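Local coordinates for enoyl-acyl carrier protein reductase (Uncultured bacterium, PDB 6KIA), which probably catalyses the NADH-dependent reduction of enoyl-acyl carrier protein in fatty acid synthesis and is associated with triclosan resistance, at residues I178-G183 with I298-E303; G240-E245 with V285-E290; T258-G263 with E362-P367. One frame throughout, in Å; residues are numbered along the deposited sequence.

Contact 1 (I178-G183 with I298-E303); sequences IYKGRG and IFVGVE
Tyr179, at the end of helix 169-180, offers one face of its ring to the edge of Phe299. The pair is T-shaped (edge-to-face), with planes at 71° and the centroids of the Tyr179 and Phe299 rings 5.3 Å apart. Phe299 CD1 stands over the centre of the tyrosine ring, and Phe299 CE1 comes to 3.8 Å from Tyr179 CZ. The two side chains run alongside each other in the same direction, each with CG anti to its own carbonyl carbon. Ile298 approaches obliquely: its CD1 methyl lies 4.0 Å from Tyr179 CE2, carried there by a CG1 branch in the crowded position between backbone N and carbonyl carbon (chi1 59°). Lys180 crosses Val300 at about a right angle, its CE 3.8 Å from Val300 CG2. A bend at chi4 (60°) then brings Lys180 NZ to 3.4 Å from Ile298 O, a weak hydrogen bond. A water bridges the last helical turn, before Gly181, to the loop, donating to Tyr179 O at 2.6 Å and to Val300 O at 2.7 Å. The 298-303 loop is shaped by an inverse gamma turn centred on Phe299, which overlaps a type II beta turn from Phe299 to Val302. Val300 N closes the first turn onto Ile298 O, so that this carbonyl also receives a backbone N-H; Val302 N closes the second onto Phe299 O. A CB on Gly301 would collide with Val300 O. Gly301 N in turn binds Glu303 OE1 on its syn lone pair, while Glu303 OE2 pairs with Ser380 of helix 370-385. That helix also packs on Val300 through Ile377. Farther round the tyrosine, its OH is hydrogen-bonded to Thr261, and the Phe299 ring meets that of Tyr257.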
loop_
_atom_site.group_PDB
_atom_site.type_symbol
_atom_site.label_atom_id
_atom_site.label_comp_id
_atom_site.label_asym_id
_atom_site.label_seq_id
_atom_site.Cartn_x
_atom_site.Cartn_y
_atom_site.Cartn_z
ATOM N N ILE A 178 15.923 -8.652 10.057
ATOM C CA ILE A 178 14.723 -9.396 9.676
ATOM C C ILE A 178 14.493 -9.398 8.164
ATOM O O ILE A 178 14.129 -10.423 7.578
ATOM C CB ILE A 178 13.476 -8.838 10.369
ATOM C CG1 ILE A 178 13.567 -9.093 11.873
ATOM C CG2 ILE A 178 12.213 -9.503 9.814
ATOM C CD1 ILE A 178 12.474 -8.444 12.651
ATOM N N TYR A 179 14.750 -8.265 7.525
ATOM C CA TYR A 179 14.393 -8.117 6.124
ATOM C C TYR A 179 15.556 -8.451 5.203
ATOM O O TYR A 179 15.319 -8.882 4.062
ATOM C CB TYR A 179 13.904 -6.688 5.847
ATOM C CG TYR A 179 12.620 -6.344 6.565
ATOM C CD1 TYR A 179 11.566 -7.253 6.616
ATOM C CD2 TYR A 179 12.464 -5.121 7.210
ATOM C CE1 TYR A 179 10.387 -6.951 7.279
ATOM C CE2 TYR A 179 11.287 -4.809 7.880
ATOM C CZ TYR A 179 10.255 -5.731 7.909
ATOM O OH TYR A 179 9.081 -5.437 8.569
ATOM N N LYS A 180 16.795 -8.308 5.696
ATOM C CA LYS A 180 17.977 -8.532 4.839
ATOM C C LYS A 180 18.970 -9.584 5.347
ATOM O O LYS A 180 19.912 -9.935 4.634
ATOM C CB LYS A 180 18.743 -7.215 4.641
ATOM C CG LYS A 180 17.909 -6.057 4.118
ATOM C CD LYS A 180 18.730 -4.766 4.085
ATOM C CE LYS A 180 18.047 -3.679 3.264
ATOM N NZ LYS A 180 16.692 -3.308 3.789
ATOM N N GLY A 181 18.754 -10.109 6.549
ATOM C CA GLY A 181 19.738 -10.969 7.189
ATOM C C GLY A 181 19.793 -12.390 6.680
ATOM O O GLY A 181 18.764 -13.047 6.507
ATOM N N ARG A 182 21.008 -12.850 6.409
ATOM C CA ARG A 182 21.264 -14.224 6.006
ATOM C C ARG A 182 22.294 -14.861 6.931
ATOM O O ARG A 182 23.050 -14.161 7.598
ATOM C CB ARG A 182 21.778 -14.252 4.575
ATOM C CG ARG A 182 20.708 -14.116 3.527
ATOM C CD ARG A 182 21.312 -14.342 2.152
ATOM N NE ARG A 182 22.126 -13.196 1.761
ATOM C CZ ARG A 182 22.768 -13.086 0.602
ATOM N NH1 ARG A 182 23.470 -11.994 0.343
ATOM N NH2 ARG A 182 22.708 -14.065 -0.294
ATOM N N GLY A 183 22.331 -16.186 6.957
ATOM C CA GLY A 183 23.290 -16.884 7.788
ATOM C C GLY A 183 23.089 -16.541 9.248
ATOM O O GLY A 183 21.967 -16.551 9.754
ATOM N N ILE A 298 12.168 -1.314 1.467
ATOM C CA ILE A 298 12.963 -2.029 2.452
ATOM C C ILE A 298 12.765 -3.540 2.380
ATOM O O ILE A 298 13.636 -4.303 2.804
ATOM C CB ILE A 298 12.643 -1.563 3.880
ATOM C CG1 ILE A 298 11.164 -1.785 4.195
ATOM C CG2 ILE A 298 13.015 -0.103 4.060
ATOM C CD1 ILE A 298 10.805 -1.542 5.639
ATOM N N PHE A 299 11.618 -3.966 1.859
ATOM C CA PHE A 299 11.305 -5.386 1.765
ATOM C C PHE A 299 12.104 -5.997 0.624
ATOM O O PHE A 299 11.558 -6.248 -0.423
ATOM C CB PHE A 299 9.801 -5.613 1.534
ATOM C CG PHE A 299 8.915 -4.984 2.572
ATOM C CD1 PHE A 299 9.302 -4.928 3.901
ATOM C CD2 PHE A 299 7.675 -4.467 2.215
ATOM C CE1 PHE A 299 8.477 -4.348 4.852
ATOM C CE2 PHE A 299 6.844 -3.891 3.159
ATOM C CZ PHE A 299 7.246 -3.832 4.477
ATOM N N VAL A 300 13.398 -6.232 0.822
ATOM C CA VAL A 300 14.226 -6.846 -0.220
ATOM C C VAL A 300 13.649 -8.198 -0.639
ATOM O O VAL A 300 13.454 -9.096 0.201
ATOM C CB VAL A 300 15.690 -7.014 0.254
ATOM C CG1 VAL A 300 16.524 -7.801 -0.760
ATOM C CG2 VAL A 300 16.314 -5.654 0.510
ATOM N N GLY A 301 13.328 -8.331 -1.925
ATOM C CA GLY A 301 12.751 -9.557 -2.429
ATOM C C GLY A 301 11.300 -9.398 -2.807
ATOM O O GLY A 301 10.788 -10.206 -3.557
ATOM N N VAL A 302 10.640 -8.363 -2.288
ATOM C CA VAL A 302 9.242 -8.140 -2.646
ATOM C C VAL A 302 9.100 -8.027 -4.175
ATOM O O VAL A 302 8.121 -8.517 -4.786
ATOM C CB VAL A 302 8.666 -6.880 -1.918
ATOM C CG1 VAL A 302 9.275 -5.575 -2.442
ATOM C CG2 VAL A 302 7.111 -6.856 -1.998
ATOM N N GLU A 303 10.109 -7.427 -4.790
ATOM C CA GLU A 303 10.069 -7.140 -6.218
ATOM C C GLU A 303 10.221 -8.413 -7.077
ATOM O O GLU A 303 9.928 -8.401 -8.281
ATOM C CB GLU A 303 11.175 -6.128 -6.574
ATOM C CG GLU A 303 12.563 -6.765 -6.737
ATOM C CD GLU A 303 13.266 -7.143 -5.450
ATOM O OE1 GLU A 303 12.789 -6.804 -4.344
ATOM O OE2 GLU A 303 14.285 -7.870 -5.560
HETATM O O HOH W 1 13.042 -8.927 2.865
#

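Contact 2 (G240-E245 with V285-E290); sequences GYHGTE and VYNCPE. With NAI (1,4-dihydronicotinamide adenine dinucleotide), chain D.
The Tyr241 side chain crosses that of Glu290 obliquely, ring and carboxylate planes 69° apart. CG of Tyr241 is anti to the backbone N (chi1 179°), and Glu290 bends at chi2, so the phenol donates a short bond of 2.5 Å from Tyr241 OH to Glu290 OE2, meeting it from above the carboxylate plane. Gln255 also binds OE2, and Tyr257 N binds the phenol oxygen. Cys288 O lies in plane at the ring edge, 3.4 Å from Tyr241 CD1, while Gly243 N sits over one face. Thr244 packs across Pro289, OG1 3.2 Å from Pro289 CA. Asn287 ND2 and His242 ND1 both bind Glu270 OE2. Gly240 pairs in parallel with Asn287: Gly240 N reaches Tyr286 O at 2.7 Å and Cys288 N reaches Gly240 O at 3.0 Å. A CB on Gly240 would clash with Asn287 OD1 and Val285 CG1. These Rossmann-type strand ends cradle the dihydronicotinamide, with Gly240 O 3.1 Å from NAI C6N and Pro289 O 3.3 Å from NAI C4N, the hydride-bearing carbon. Strand 421-423 flanks Asn287, helix 263-278 packs on Val285, and helix 394-413 on Tyr286, Cys288 and Pro289.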
loop_
_atom_site.group_PDB
_atom_site.type_symbol
_atom_site.label_atom_id
_atom_site.label_comp_id
_atom_site.label_asym_id
_atom_site.label_seq_id
_atom_site.Cartn_x
_atom_site.Cartn_y
_atom_site.Cartn_z
ATOM N N GLY A 240 -5.005 -2.534 -0.698
ATOM C CA GLY A 240 -4.690 -3.637 0.180
ATOM C C GLY A 240 -3.492 -4.372 -0.354
ATOM O O GLY A 240 -3.147 -4.226 -1.524
ATOM N N TYR A 241 -2.836 -5.144 0.512
ATOM C CA TYR A 241 -1.910 -6.173 0.015
ATOM C C TYR A 241 -2.276 -7.487 0.700
ATOM O O TYR A 241 -2.420 -7.522 1.922
ATOM C CB TYR A 241 -0.440 -5.847 0.287
ATOM C CG TYR A 241 0.447 -6.964 -0.237
ATOM C CD1 TYR A 241 0.569 -7.178 -1.606
ATOM C CD2 TYR A 241 1.114 -7.823 0.635
ATOM C CE1 TYR A 241 1.337 -8.208 -2.106
ATOM C CE2 TYR A 241 1.897 -8.853 0.145
ATOM C CZ TYR A 241 2.016 -9.040 -1.219
ATOM O OH TYR A 241 2.790 -10.073 -1.737
ATOM N N HIS A 242 -2.476 -8.539 -0.101
ATOM C CA HIS A 242 -2.839 -9.844 0.455
ATOM C C HIS A 242 -2.351 -10.913 -0.503
ATOM O O HIS A 242 -3.084 -11.849 -0.856
ATOM C CB HIS A 242 -4.355 -9.941 0.674
ATOM C CG HIS A 242 -4.759 -11.030 1.623
ATOM N ND1 HIS A 242 -5.967 -11.024 2.291
ATOM C CD2 HIS A 242 -4.117 -12.160 2.010
ATOM C CE1 HIS A 242 -6.041 -12.093 3.070
ATOM N NE2 HIS A 242 -4.935 -12.801 2.914
ATOM N N GLY A 243 -1.135 -10.711 -1.009
ATOM C CA GLY A 243 -0.588 -11.587 -2.029
ATOM C C GLY A 243 -1.198 -11.322 -3.391
ATOM O O GLY A 243 -2.238 -10.661 -3.519
ATOM N N THR A 244 -0.576 -11.879 -4.427
ATOM C CA THR A 244 -0.956 -11.565 -5.803
ATOM C C THR A 244 -0.815 -12.794 -6.726
ATOM O O THR A 244 0.126 -13.572 -6.571
ATOM C CB THR A 244 -0.065 -10.421 -6.331
ATOM O OG1 THR A 244 -0.212 -9.277 -5.479
ATOM C CG2 THR A 244 -0.400 -10.064 -7.784
ATOM N N GLU A 245 -1.746 -12.970 -7.671
ATOM C CA GLU A 245 -1.589 -14.051 -8.649
ATOM C C GLU A 245 -0.662 -13.622 -9.761
ATOM O O GLU A 245 -0.856 -12.575 -10.430
ATOM C CB GLU A 245 -2.933 -14.472 -9.246
ATOM C CG GLU A 245 -3.919 -15.017 -8.237
ATOM C CD GLU A 245 -5.239 -15.437 -8.861
ATOM O OE1 GLU A 245 -5.888 -14.582 -9.482
ATOM O OE2 GLU A 245 -5.631 -16.615 -8.731
ATOM N N VAL A 285 -11.699 -2.711 -0.768
ATOM C CA VAL A 285 -10.250 -2.860 -0.686
ATOM C C VAL A 285 -9.763 -3.525 -1.948
ATOM O O VAL A 285 -10.250 -4.595 -2.323
ATOM C CB VAL A 285 -9.815 -3.719 0.521
ATOM C CG1 VAL A 285 -8.308 -4.001 0.465
ATOM C CG2 VAL A 285 -10.209 -3.032 1.831
ATOM N N TYR A 286 -8.811 -2.889 -2.617
ATOM C CA TYR A 286 -8.224 -3.470 -3.816
ATOM C C TYR A 286 -6.891 -4.047 -3.449
ATOM O O TYR A 286 -5.960 -3.304 -3.148
ATOM C CB TYR A 286 -8.089 -2.414 -4.930
ATOM C CG TYR A 286 -9.428 -1.921 -5.449
ATOM C CD1 TYR A 286 -10.079 -0.835 -4.849
ATOM C CD2 TYR A 286 -10.049 -2.563 -6.497
ATOM C CE1 TYR A 286 -11.306 -0.403 -5.322
ATOM C CE2 TYR A 286 -11.277 -2.137 -6.978
ATOM C CZ TYR A 286 -11.889 -1.071 -6.402
ATOM O OH TYR A 286 -13.116 -0.673 -6.913
ATOM N N ASN A 287 -6.809 -5.374 -3.443
ATOM C CA ASN A 287 -5.544 -6.052 -3.127
ATOM C C ASN A 287 -4.639 -6.044 -4.348
ATOM O O ASN A 287 -4.887 -6.742 -5.350
ATOM C CB ASN A 287 -5.794 -7.468 -2.617
ATOM C CG ASN A 287 -6.239 -7.484 -1.169
ATOM O OD1 ASN A 287 -5.747 -6.690 -0.340
ATOM N ND2 ASN A 287 -7.196 -8.362 -0.847
ATOM N N CYS A 288 -3.624 -5.192 -4.286
ATOM C CA CYS A 288 -2.795 -4.869 -5.459
ATOM C C CYS A 288 -1.453 -5.581 -5.466
ATOM O O CYS A 288 -1.006 -6.051 -4.420
ATOM C CB CYS A 288 -2.573 -3.353 -5.524
ATOM S SG CYS A 288 -4.103 -2.409 -5.903
ATOM N N PRO A 289 -0.783 -5.637 -6.627
ATOM C CA PRO A 289 0.510 -6.351 -6.675
ATOM C C PRO A 289 1.666 -5.731 -5.904
ATOM O O PRO A 289 1.677 -4.549 -5.581
ATOM C CB PRO A 289 0.864 -6.318 -8.166
ATOM C CG PRO A 289 -0.417 -6.177 -8.858
ATOM C CD PRO A 289 -1.224 -5.248 -7.977
ATOM N N GLU A 290 2.673 -6.566 -5.647
ATOM C CA GLU A 290 3.960 -6.126 -5.138
ATOM C C GLU A 290 4.616 -5.171 -6.127
ATOM O O GLU A 290 4.775 -5.507 -7.325
ATOM C CB GLU A 290 4.891 -7.336 -4.931
ATOM C CG GLU A 290 4.326 -8.466 -4.069
ATOM C CD GLU A 290 3.461 -9.477 -4.841
ATOM O OE1 GLU A 290 3.181 -9.292 -6.050
ATOM O OE2 GLU A 290 3.061 -10.483 -4.231
HETATM P PA NAI D . 3.739 5.457 -0.159
HETATM O O1A NAI D . 3.763 6.350 -1.361
HETATM O O2A NAI D . 4.870 5.617 0.839
HETATM O O5B NAI D . 2.320 5.646 0.533
HETATM C C5B NAI D . 2.196 5.492 1.933
HETATM C C4B NAI D . 0.854 6.215 2.260
HETATM O O4B NAI D . 0.608 5.949 3.769
HETATM C C3B NAI D . 0.915 7.488 2.095
HETATM O O3B NAI D . -0.338 8.042 1.517
HETATM C C2B NAI D . 1.163 8.100 3.612
HETATM O O2B NAI D . 0.799 9.529 3.629
HETATM C C1B NAI D . 0.430 7.352 4.360
HETATM N N9A NAI D . 1.005 7.201 5.712
HETATM C C8A NAI D . 2.114 6.626 6.209
HETATM N N7A NAI D . 2.121 6.810 7.527
HETATM C C5A NAI D . 1.002 7.500 7.855
HETATM C C6A NAI D . 0.591 7.923 9.109
HETATM N N6A NAI D . 1.148 7.797 10.428
HETATM N N1A NAI D . -0.563 8.605 9.202
HETATM C C2A NAI D . -1.296 8.876 8.077
HETATM N N3A NAI D . -0.884 8.450 6.825
HETATM C C4A NAI D . 0.293 7.756 6.737
HETATM O O3 NAI D . 3.773 3.863 -0.598
HETATM P PN NAI D . 2.614 2.953 -1.255
HETATM O O1N NAI D . 2.136 3.562 -2.538
HETATM O O2N NAI D . 3.289 1.602 -1.429
HETATM O O5D NAI D . 1.426 2.864 -0.195
HETATM C C5D NAI D . 0.101 3.241 -0.532
HETATM C C4D NAI D . -0.823 2.046 -0.207
HETATM O O4D NAI D . -0.572 1.074 -1.062
HETATM C C3D NAI D . -0.501 1.473 1.172
HETATM O O3D NAI D . -1.644 1.262 1.929
HETATM C C2D NAI D . 0.122 0.110 0.797
HETATM O O2D NAI D . 0.052 -0.789 1.960
HETATM C C1D NAI D . -0.571 -0.278 -0.241
HETATM N N1N NAI D . 0.089 -1.313 -1.037
HETATM C C2N NAI D . 1.430 -1.249 -1.351
HETATM C C3N NAI D . 2.029 -2.296 -2.063
HETATM C C7N NAI D . 3.504 -2.239 -2.459
HETATM O O7N NAI D . 4.103 -3.258 -2.792
HETATM N N7N NAI D . 4.169 -0.985 -2.445
HETATM C C4N NAI D . 1.301 -3.398 -2.486
HETATM C C5N NAI D . -0.071 -3.428 -2.206
HETATM C C6N NAI D . -0.663 -2.389 -1.480
HETATM O O HOH W 2 -2.499 -7.966 -2.972
HETATM O O HOH W 3 -2.904 -8.495 -6.251
#

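Contact 3 (T258-G263 with E362-P367); sequences TSYTQG and EAWPMP
Two irregular loops meet here, one ending in a type I beta turn from Tyr260 to Gly263 that leads into helix 263-278, with Gln262 at the N-cap. The turn carries Tyr260, which lines the NADH pocket, so Trp364 and Pro365 back a pocket residue. Along 362-367 the contact starts at Trp364, whose CG is anti to the backbone N (chi1 -170°). Its six-membered ring runs nearly parallel to that of Tyr260, planes at 22°, but is slid so far that the two barely overlap; Trp364 CZ2 meets Tyr260 CD2 at 3.6 Å. The far rim of the indole rests on the start of the helix, Trp364 CZ3 lying 3.4 Å from Gly263 O. Trp364 NE1 is fixed by Thr256 OG1, and the indole stacks on the ring of His242. A cis peptide joins Trp364 to Pro365, and Pro365 CB comes back over the centre of one face of the indole. The proline ring packs against the turn: Pro365 CB is 3.4 Å from Tyr260 O, the carbonyl that accepts the turn-closing bond from Gly263 N, and its CG faces Gly263 CA, where a CB would clash. Met366 N donates to a water 2.9 Å away that also bonds with Thr258 OG1. Ser259 OG, anti to its backbone N and preceded by a cis peptide, donates to Met366 O at 2.8 Å from above the carbonyl plane. Met366 CB brushes Thr258 CG2, and the side chain leads away to Phe358. Pro367 packs on helix 189-194, its O 3.8 Å from Thr258 CG2.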
loop_
_atom_site.group_PDB
_atom_site.type_symbol
_atom_site.label_atom_id
_atom_site.label_comp_id
_atom_site.label_asym_id
_atom_site.label_seq_id
_atom_site.Cartn_x
_atom_site.Cartn_y
_atom_site.Cartn_z
ATOM N N THR A 258 7.077 -12.898 1.691
ATOM C CA THR A 258 7.127 -13.332 3.095
ATOM C C THR A 258 8.402 -12.738 3.722
ATOM O O THR A 258 9.468 -12.762 3.093
ATOM C CB THR A 258 7.116 -14.889 3.205
ATOM O OG1 THR A 258 5.935 -15.428 2.600
ATOM C CG2 THR A 258 7.178 -15.362 4.662
ATOM N N SER A 259 8.329 -12.175 4.938
ATOM C CA SER A 259 7.123 -12.185 5.757
ATOM C C SER A 259 6.523 -10.774 5.830
ATOM O O SER A 259 7.184 -9.807 6.237
ATOM C CB SER A 259 7.479 -12.732 7.158
ATOM O OG SER A 259 6.447 -12.525 8.100
ATOM N N TYR A 260 5.261 -10.654 5.428
ATOM C CA TYR A 260 4.628 -9.343 5.346
ATOM C C TYR A 260 4.038 -8.932 6.689
ATOM O O TYR A 260 2.945 -9.352 7.056
ATOM C CB TYR A 260 3.562 -9.369 4.257
ATOM C CG TYR A 260 2.926 -8.048 3.992
ATOM C CD1 TYR A 260 3.595 -7.062 3.281
ATOM C CD2 TYR A 260 1.638 -7.789 4.439
ATOM C CE1 TYR A 260 2.993 -5.828 3.029
ATOM C CE2 TYR A 260 1.034 -6.569 4.186
ATOM C CZ TYR A 260 1.717 -5.601 3.493
ATOM O OH TYR A 260 1.093 -4.389 3.259
ATOM N N THR A 261 4.768 -8.091 7.412
ATOM C CA THR A 261 4.466 -7.794 8.804
ATOM C C THR A 261 3.163 -7.019 8.976
ATOM O O THR A 261 2.577 -7.043 10.054
ATOM C CB THR A 261 5.624 -7.027 9.437
ATOM O OG1 THR A 261 5.814 -5.788 8.747
ATOM C CG2 THR A 261 6.872 -7.852 9.296
ATOM N N GLN A 262 2.722 -6.351 7.913
ATOM C CA GLN A 262 1.482 -5.565 7.928
ATOM C C GLN A 262 0.267 -6.458 7.625
ATOM O O GLN A 262 -0.862 -5.968 7.470
ATOM C CB GLN A 262 1.570 -4.450 6.879
ATOM C CG GLN A 262 2.442 -3.274 7.284
ATOM C CD GLN A 262 1.756 -2.210 8.122
ATOM O OE1 GLN A 262 0.570 -2.305 8.474
ATOM N NE2 GLN A 262 2.521 -1.177 8.464
ATOM N N GLY A 263 0.496 -7.768 7.534
ATOM C CA GLY A 263 -0.523 -8.700 7.075
ATOM C C GLY A 263 -1.782 -8.742 7.921
ATOM O O GLY A 263 -2.900 -8.724 7.406
ATOM N N GLU A 362 -3.979 -19.674 3.782
ATOM C CA GLU A 362 -4.675 -19.635 5.054
ATOM C C GLU A 362 -3.686 -19.253 6.151
ATOM O O GLU A 362 -4.051 -18.613 7.133
ATOM C CB GLU A 362 -5.305 -20.999 5.382
ATOM C CG GLU A 362 -5.518 -21.981 4.206
ATOM C CD GLU A 362 -6.140 -21.375 2.955
ATOM O OE1 GLU A 362 -7.170 -20.679 3.069
ATOM O OE2 GLU A 362 -5.592 -21.607 1.854
ATOM N N ALA A 363 -2.417 -19.580 5.936
ATOM C CA ALA A 363 -1.378 -19.323 6.927
ATOM C C ALA A 363 -0.801 -17.907 6.865
ATOM O O ALA A 363 0.018 -17.539 7.694
ATOM C CB ALA A 363 -0.256 -20.354 6.776
ATOM N N TRP A 364 -1.245 -17.122 5.887
ATOM C CA TRP A 364 -0.698 -15.785 5.619
ATOM C C TRP A 364 -0.966 -14.776 6.724
ATOM O O TRP A 364 -2.078 -14.721 7.253
ATOM C CB TRP A 364 -1.289 -15.276 4.306
ATOM C CG TRP A 364 -0.694 -14.020 3.727
ATOM C CD1 TRP A 364 0.351 -13.946 2.858
ATOM C CD2 TRP A 364 -1.133 -12.662 3.946
ATOM N NE1 TRP A 364 0.604 -12.638 2.526
ATOM C CE2 TRP A 364 -0.291 -11.829 3.180
ATOM C CE3 TRP A 364 -2.154 -12.074 4.716
ATOM C CZ2 TRP A 364 -0.435 -10.445 3.147
ATOM C CZ3 TRP A 364 -2.295 -10.690 4.698
ATOM C CH2 TRP A 364 -1.440 -9.889 3.914
ATOM N N PRO A 365 0.040 -13.956 7.081
ATOM C CA PRO A 365 1.443 -13.990 6.630
ATOM C C PRO A 365 2.269 -14.995 7.413
ATOM O O PRO A 365 2.176 -15.051 8.646
ATOM C CB PRO A 365 1.945 -12.568 6.908
ATOM C CG PRO A 365 1.097 -12.075 8.045
ATOM C CD PRO A 365 -0.230 -12.818 7.977
ATOM N N MET A 366 3.060 -15.791 6.716
ATOM C CA MET A 366 3.882 -16.790 7.395
ATOM C C MET A 366 5.163 -16.186 7.981
ATOM O O MET A 366 5.642 -15.153 7.518
ATOM C CB MET A 366 4.216 -17.919 6.426
ATOM C CG MET A 366 2.972 -18.665 5.929
ATOM S SD MET A 366 3.299 -19.874 4.631
ATOM C CE MET A 366 4.260 -21.082 5.549
ATOM N N PRO A 367 5.725 -16.825 9.017
ATOM C CA PRO A 367 7.057 -16.421 9.479
ATOM C C PRO A 367 8.130 -16.699 8.418
ATOM O O PRO A 367 7.989 -17.649 7.644
ATOM C CB PRO A 367 7.289 -17.301 10.720
ATOM C CG PRO A 367 5.917 -17.777 11.126
ATOM C CD PRO A 367 5.118 -17.867 9.866
HETATM O O HOH W 4 3.466 -15.620 3.827
#

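Overall arrangement
Along the chain the six segments run 178-183, 240-245, 258-263, 285-290, 298-303 and 362-367, so contact 2 falls wholly between the halves of contact 1, while contact 3 alternates with both. The centres of contacts 2 and 3 lie about 13 Å apart. Those of contacts 1 and 3 are separated by about 14 Å. Between contacts 1 and 2 the centres are about 19 Å apart. Contact 2, near the chain's centre, joins the ends of neighbouring parallel strands 234-240 and 283-287; contacts 1 and 3 tie together loops and helix ends farther out. Tyr260 meets Tyr241 edge-to-face, and Val302 O packs on Glu290 CB. Chain portions distant in sequence thus line the nicotinamide-ribose part of the NADH pocket, contact 3 through Tyr260.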